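Local structure of 3-hexulose-6-phosphate isomerase (Methanocaldococcus jannaschii, 1JEO) at residues A[18-23]-A[130-135]; A[100-105]-A[123-128]. The protein catalyses the interconversion of D-arabino-hex-3-ulose 6-phosphate and fructose 6-phosphate, a step toward ribose 5-phosphate. One frame throughout, in Å; residues are numbered along the deposited sequence. Where two conformers were deposited one is given.

Contact 1. Residues A[18-23]-A[130-135]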
loop_
_atom_site.group_PDB
_atom_site.type_symbol
_atom_site.label_atom_id
_atom_site.label_comp_id
_atom_site.label_asym_id
_atom_site.label_seq_id
_atom_site.Cartn_x
_atom_site.Cartn_y
_atom_site.Cartn_z
ATOM N N LYS A 18 -3.910 2.600 -15.290
ATOM C CA LYS A 18 -5.199 2.739 -15.980
ATOM C C LYS A 18 -6.010 1.438 -15.916
ATOM O O LYS A 18 -7.241 1.477 -15.895
ATOM C CB LYS A 18 -4.981 3.169 -17.442
ATOM C CG LYS A 18 -6.229 3.680 -18.158
ATOM C CD LYS A 18 -5.938 4.116 -19.588
ATOM C CE LYS A 18 -7.220 4.559 -20.295
ATOM N NZ LYS A 18 -6.980 5.027 -21.693
ATOM N N LYS A 19 -5.305 0.306 -15.797
ATOM C CA LYS A 19 -5.910 -1.036 -15.711
ATOM C C LYS A 19 -6.889 -1.168 -14.543
ATOM O O LYS A 19 -7.879 -1.891 -14.639
ATOM C CB LYS A 19 -4.833 -2.112 -15.527
ATOM C CG LYS A 19 -3.819 -2.264 -16.649
ATOM C CD LYS A 19 -2.832 -3.415 -16.370
ATOM C CE LYS A 19 -2.048 -3.229 -15.061
ATOM N NZ LYS A 19 -0.982 -4.245 -14.865
ATOM N N PHE A 20 -6.602 -0.458 -13.449
ATOM C CA PHE A 20 -7.434 -0.479 -12.242
ATOM C C PHE A 20 -8.807 0.183 -12.394
ATOM O O PHE A 20 -9.666 0.056 -11.514
ATOM C CB PHE A 20 -6.671 0.133 -11.060
ATOM C CG PHE A 20 -5.495 -0.688 -10.611
ATOM C CD1 PHE A 20 -4.191 -0.347 -11.016
ATOM C CD2 PHE A 20 -5.681 -1.822 -9.795
ATOM C CE1 PHE A 20 -3.072 -1.128 -10.617
ATOM C CE2 PHE A 20 -4.579 -2.616 -9.383
ATOM C CZ PHE A 20 -3.267 -2.265 -9.798
ATOM N N TYR A 21 -9.003 0.858 -13.526
ATOM C CA TYR A 21 -10.251 1.549 -13.841
ATOM C C TYR A 21 -10.972 0.941 -15.051
ATOM O O TYR A 21 -12.201 0.993 -15.127
ATOM C CB TYR A 21 -9.976 3.033 -14.137
ATOM C CG TYR A 21 -9.365 3.819 -12.996
ATOM C CD1 TYR A 21 -7.969 4.007 -12.916
ATOM C CD2 TYR A 21 -10.177 4.398 -11.998
ATOM C CE1 TYR A 21 -7.386 4.759 -11.857
ATOM C CE2 TYR A 21 -9.610 5.155 -10.933
ATOM C CZ TYR A 21 -8.216 5.327 -10.876
ATOM O OH TYR A 21 -7.661 6.071 -9.864
ATOM N N THR A 22 -10.206 0.376 -15.987
ATOM C CA THR A 22 -10.757 -0.191 -17.223
ATOM C C THR A 22 -10.911 -1.711 -17.326
ATOM O O THR A 22 -11.893 -2.191 -17.904
ATOM C CB THR A 22 -9.979 0.319 -18.470
ATOM O OG1 THR A 22 -8.605 -0.079 -18.386
ATOM C CG2 THR A 22 -10.052 1.843 -18.568
ATOM N N ASN A 23 -9.948 -2.449 -16.771
ATOM C CA ASN A 23 -9.951 -3.914 -16.794
ATOM C C ASN A 23 -10.579 -4.490 -15.526
ATOM O O ASN A 23 -10.185 -4.128 -14.415
ATOM C CB ASN A 23 -8.523 -4.449 -16.972
ATOM C CG ASN A 23 -7.939 -4.137 -18.346
ATOM O OD1 ASN A 23 -7.469 -5.034 -19.047
ATOM N ND2 ASN A 23 -7.957 -2.865 -18.731
ATOM N N ILE A 130 -1.223 -7.588 -5.226
ATOM C CA ILE A 130 -1.395 -6.520 -6.211
ATOM C C ILE A 130 -0.029 -6.228 -6.866
ATOM O O ILE A 130 0.771 -5.460 -6.324
ATOM C CB ILE A 130 -2.012 -5.218 -5.580
ATOM C CG1 ILE A 130 -3.355 -5.530 -4.898
ATOM C CG2 ILE A 130 -2.215 -4.141 -6.670
ATOM C CD1 ILE A 130 -4.027 -4.346 -4.197
ATOM N N PRO A 131 0.271 -6.872 -8.022
ATOM C CA PRO A 131 1.550 -6.645 -8.709
ATOM C C PRO A 131 1.551 -5.339 -9.510
ATOM O O PRO A 131 0.565 -5.008 -10.168
ATOM C CB PRO A 131 1.655 -7.846 -9.663
ATOM C CG PRO A 131 0.649 -8.841 -9.143
ATOM C CD PRO A 131 -0.466 -7.959 -8.694
ATOM N N LEU A 132 2.626 -4.564 -9.377
ATOM C CA LEU A 132 2.791 -3.317 -10.117
ATOM C C LEU A 132 4.052 -3.535 -10.947
ATOM O O LEU A 132 5.165 -3.163 -10.548
ATOM C CB LEU A 132 2.914 -2.100 -9.177
ATOM C CG LEU A 132 1.716 -1.722 -8.292
ATOM C CD1 LEU A 132 2.102 -0.599 -7.372
ATOM C CD2 LEU A 132 0.503 -1.326 -9.117
ATOM N N GLU A 133 3.858 -4.229 -12.069
ATOM C CA GLU A 133 4.925 -4.583 -13.006
ATOM C C GLU A 133 5.334 -3.399 -13.872
ATOM O O GLU A 133 4.760 -3.136 -14.935
ATOM C CB GLU A 133 4.493 -5.784 -13.854
ATOM C CG GLU A 133 4.210 -7.030 -13.018
ATOM C CD GLU A 133 3.383 -8.063 -13.755
ATOM O OE1 GLU A 133 2.165 -7.836 -13.933
ATOM O OE2 GLU A 133 3.950 -9.106 -14.146
ATOM N N VAL A 134 6.322 -2.670 -13.361
ATOM C CA VAL A 134 6.863 -1.478 -14.002
ATOM C C VAL A 134 8.171 -1.713 -14.746
ATOM O O VAL A 134 8.872 -2.695 -14.497
ATOM C CB VAL A 134 7.065 -0.351 -12.968
ATOM C CG1 VAL A 134 5.718 0.149 -12.494
ATOM C CG2 VAL A 134 7.901 -0.839 -11.794
ATOM N N LYS A 135 8.504 -0.767 -15.622
ATOM C CA LYS A 135 9.723 -0.816 -16.420
ATOM C C LYS A 135 10.891 -0.198 -15.642
ATOM O O LYS A 135 10.769 0.893 -15.076
ATOM C CB LYS A 135 9.509 -0.069 -17.746
ATOM C CG LYS A 135 10.339 -0.575 -18.924
ATOM C CD LYS A 135 9.806 -1.899 -19.467
ATOM C CE LYS A 135 10.638 -2.395 -20.639
ATOM N NZ LYS A 135 10.123 -3.686 -21.174
HETATM O O HOH W 1 1.086 -4.891 -12.944
#
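The far end of the F20 ring meets two branched side chains of 130-135, I130 and L132. F20 CZ lies 3.8 Å from I130 CG2, and F20 CE1 lies 3.9 Å from L132 CD2. Both methyls approach the ring at a slant. The L132 side chain runs at about a right angle to that of F20, and CD2 is the branch that touches. In I130 the branch in contact is CG2, which stands anti to the backbone N, while CG1 sits beside that N (chi1 -56°) and takes no part in the contact with F20. The phenylalanine ring spans a wide gap, for even the nearest pair of CA atoms, those of F20 and I130, is 10.5 Å apart. With an alanine here in place of F20, the I130 and L132 methyls would probably lose their aromatic partner, opening a gap between helix 19-22 and the chain leaving strand 128-130.

Polar contact across the segments goes through water. One molecule accepts from K19 NZ at 2.9 Å and donates to P131 O at 2.8 Å. The same water accepts from E133 N and makes a longer bond, 3.3 Å, to E133 OE1, thereby joining lysine and glutamate groups whose charged atoms do not touch. K19 also makes a cation-pi contact with W26.

The contact packs the short N-terminal helix 19-22 against the chain leaving an edge strand of the SIS-domain sheet; the L132 side chain is about 9 Å from that of E147, the inferred proton acceptor. The apolar packing continues into the surrounding helices: the F20 ring meets that of F153 on helix 144-164 and touches L30 on helix 24-39, whose L33 packs on I130. Backbone bonds tie I130 to A114 of the adjacent strand 112-115 and to V116 just beyond it.

Contact 2. Residues A[100-105]-A[123-128]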
loop_
_atom_site.group_PDB
_atom_site.type_symbol
_atom_site.label_atom_id
_atom_site.label_comp_id
_atom_site.label_asym_id
_atom_site.label_seq_id
_atom_site.Cartn_x
_atom_site.Cartn_y
_atom_site.Cartn_z
ATOM N N THR A 100 9.187 -11.919 7.992
ATOM C CA THR A 100 9.073 -12.122 9.442
ATOM C C THR A 100 7.716 -11.581 9.928
ATOM O O THR A 100 6.993 -12.267 10.655
ATOM C CB THR A 100 10.242 -11.398 10.185
ATOM O OG1 THR A 100 11.485 -12.009 9.823
ATOM C CG2 THR A 100 10.087 -11.461 11.698
ATOM N N VAL A 101 7.375 -10.372 9.471
ATOM C CA VAL A 101 6.120 -9.701 9.816
ATOM C C VAL A 101 4.928 -10.450 9.197
ATOM O O VAL A 101 3.896 -10.609 9.850
ATOM C CB VAL A 101 6.164 -8.190 9.391
ATOM C CG1 VAL A 101 4.813 -7.492 9.590
ATOM C CG2 VAL A 101 7.224 -7.466 10.217
ATOM N N ALA A 102 5.113 -10.964 7.976
ATOM C CA ALA A 102 4.083 -11.731 7.262
ATOM C C ALA A 102 3.761 -13.052 7.972
ATOM O O ALA A 102 2.591 -13.409 8.112
ATOM C CB ALA A 102 4.525 -12.006 5.837
ATOM N N LYS A 103 4.805 -13.735 8.450
ATOM C CA LYS A 103 4.693 -15.012 9.171
ATOM C C LYS A 103 3.941 -14.867 10.491
ATOM O O LYS A 103 3.092 -15.696 10.819
ATOM C CB LYS A 103 6.079 -15.602 9.458
ATOM C CG LYS A 103 6.753 -16.262 8.274
ATOM C CD LYS A 103 8.194 -16.633 8.594
ATOM C CE LYS A 103 8.907 -17.191 7.371
ATOM N NZ LYS A 103 10.340 -17.496 7.646
ATOM N N LYS A 104 4.236 -13.790 11.220
ATOM C CA LYS A 104 3.603 -13.517 12.508
ATOM C C LYS A 104 2.134 -13.108 12.397
ATOM O O LYS A 104 1.318 -13.488 13.236
ATOM C CB LYS A 104 4.413 -12.492 13.303
ATOM C CG LYS A 104 5.640 -13.113 13.962
ATOM C CD LYS A 104 6.336 -12.136 14.876
ATOM C CE LYS A 104 7.309 -12.821 15.807
ATOM N NZ LYS A 104 6.640 -13.631 16.865
ATOM N N ALA A 105 1.799 -12.406 11.315
ATOM C CA ALA A 105 0.431 -11.973 11.057
ATOM C C ALA A 105 -0.423 -13.141 10.571
ATOM O O ALA A 105 -1.599 -13.234 10.915
ATOM C CB ALA A 105 0.417 -10.866 10.037
ATOM N N VAL A 123 4.194 -13.371 -1.383
ATOM C CA VAL A 123 2.896 -13.671 -1.997
ATOM C C VAL A 123 2.262 -14.966 -1.478
ATOM O O VAL A 123 1.036 -15.105 -1.483
ATOM C CB VAL A 123 2.955 -13.644 -3.563
ATOM C CG1 VAL A 123 3.596 -12.349 -4.027
ATOM C CG2 VAL A 123 3.700 -14.858 -4.138
ATOM N N GLU A 124 3.107 -15.859 -0.955
ATOM C CA GLU A 124 2.690 -17.143 -0.386
ATOM C C GLU A 124 1.882 -16.933 0.901
ATOM O O GLU A 124 1.044 -17.762 1.256
ATOM C CB GLU A 124 3.915 -18.015 -0.068
ATOM C CG GLU A 124 4.823 -18.351 -1.256
ATOM C CD GLU A 124 4.261 -19.434 -2.162
ATOM O OE1 GLU A 124 4.300 -20.620 -1.768
ATOM O OE2 GLU A 124 3.794 -19.101 -3.272
ATOM N N PHE A 125 2.136 -15.810 1.574
ATOM C CA PHE A 125 1.458 -15.453 2.825
ATOM C C PHE A 125 0.311 -14.464 2.631
ATOM O O PHE A 125 -0.419 -14.168 3.577
ATOM C CB PHE A 125 2.463 -14.863 3.827
ATOM C CG PHE A 125 3.581 -15.796 4.189
ATOM C CD1 PHE A 125 4.861 -15.618 3.633
ATOM C CD2 PHE A 125 3.358 -16.879 5.065
ATOM C CE1 PHE A 125 5.920 -16.514 3.939
ATOM C CE2 PHE A 125 4.403 -17.789 5.386
ATOM C CZ PHE A 125 5.690 -17.605 4.819
ATOM N N ALA A 126 0.154 -13.962 1.409
ATOM C CA ALA A 126 -0.888 -12.987 1.096
ATOM C C ALA A 126 -2.209 -13.555 0.591
ATOM O O ALA A 126 -2.235 -14.508 -0.190
ATOM C CB ALA A 126 -0.358 -11.962 0.113
ATOM N N ASP A 127 -3.299 -12.927 1.029
ATOM C CA ASP A 127 -4.660 -13.292 0.634
ATOM C C ASP A 127 -4.968 -12.603 -0.701
ATOM O O ASP A 127 -5.725 -13.126 -1.521
ATOM C CB ASP A 127 -5.655 -12.813 1.693
ATOM C CG ASP A 127 -6.924 -13.655 1.748
ATOM O OD1 ASP A 127 -6.832 -14.897 1.684
ATOM O OD2 ASP A 127 -8.018 -13.067 1.880
ATOM N N LEU A 128 -4.377 -11.421 -0.882
ATOM C CA LEU A 128 -4.531 -10.602 -2.080
ATOM C C LEU A 128 -3.168 -10.049 -2.471
ATOM O O LEU A 128 -2.474 -9.440 -1.651
ATOM C CB LEU A 128 -5.509 -9.441 -1.821
ATOM C CG LEU A 128 -5.713 -8.340 -2.877
ATOM C CD1 LEU A 128 -6.449 -8.871 -4.108
ATOM C CD2 LEU A 128 -6.476 -7.178 -2.268
#
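F125 reaches from the turn before strand 128-130 to helix 96-106, lying against A102 and K103 on one flank of the parallel alpha/beta sheet of the SIS domain. The helix belongs to the right-handed beta-alpha-beta crossover that links strands 85-89 and 112-115, neighbours in the sheet.

The enclosed part is at the base of the aromatic side chain, where A102 is buried. A102 CB points at the other segment and lies 4.1 Å from F125 CB, and the CA atoms of A102 and F125, 6.4 Å apart, are the nearest such pair across the segments. The A102 methyl also touches L88 on strand 85-89, so this small side chain sits between the turn and the sheet. F125 also touches L99 and K106, the residues just before and after 100-105 on the same helix.

Toward solvent the contact thins. No hydrogen bond crosses between the segments, and the exposed K103 contributes only its aliphatic stem to the ring, crossing it at a slant. The chain is extended beyond CG, which carries the ammonium group onward past the aromatic. With F125 CG anti to its carbonyl carbon (chi1 -60°), the ring leans toward the helix, bringing its outer atoms to the lysine. Farther along the turn, D127 makes a salt bridge with R36 of helix 24-39.

The outer rim of the ring is thus met by two methylenes of one lysine: K103 CG stands 3.9 Å from F125 CZ, and K103 CE stands 4.1 Å from that same F125 CZ.

Overall arrangement
The centres of contacts 1 and 2 lie 22 Å apart, and their segments share no touch beyond adjoining in sequence where 123-128 leads into 130-135. Strand 128-130, at one border of the parallel sheet, joins them: contact 2 holds the turn entering it, contact 1 the chain leaving it. Along the chain contact 2 is nested inside the loop closed by contact 1. The strand is thus packed at entry and exit by different helices, 96-106 and 19-22, with helix 24-39 common to both surroundings. The side chains of L132 and F125 lie about 9 Å from G91 and G93, respectively, both inferred to bind substrate, so both contacts probably border the substrate site's surroundings.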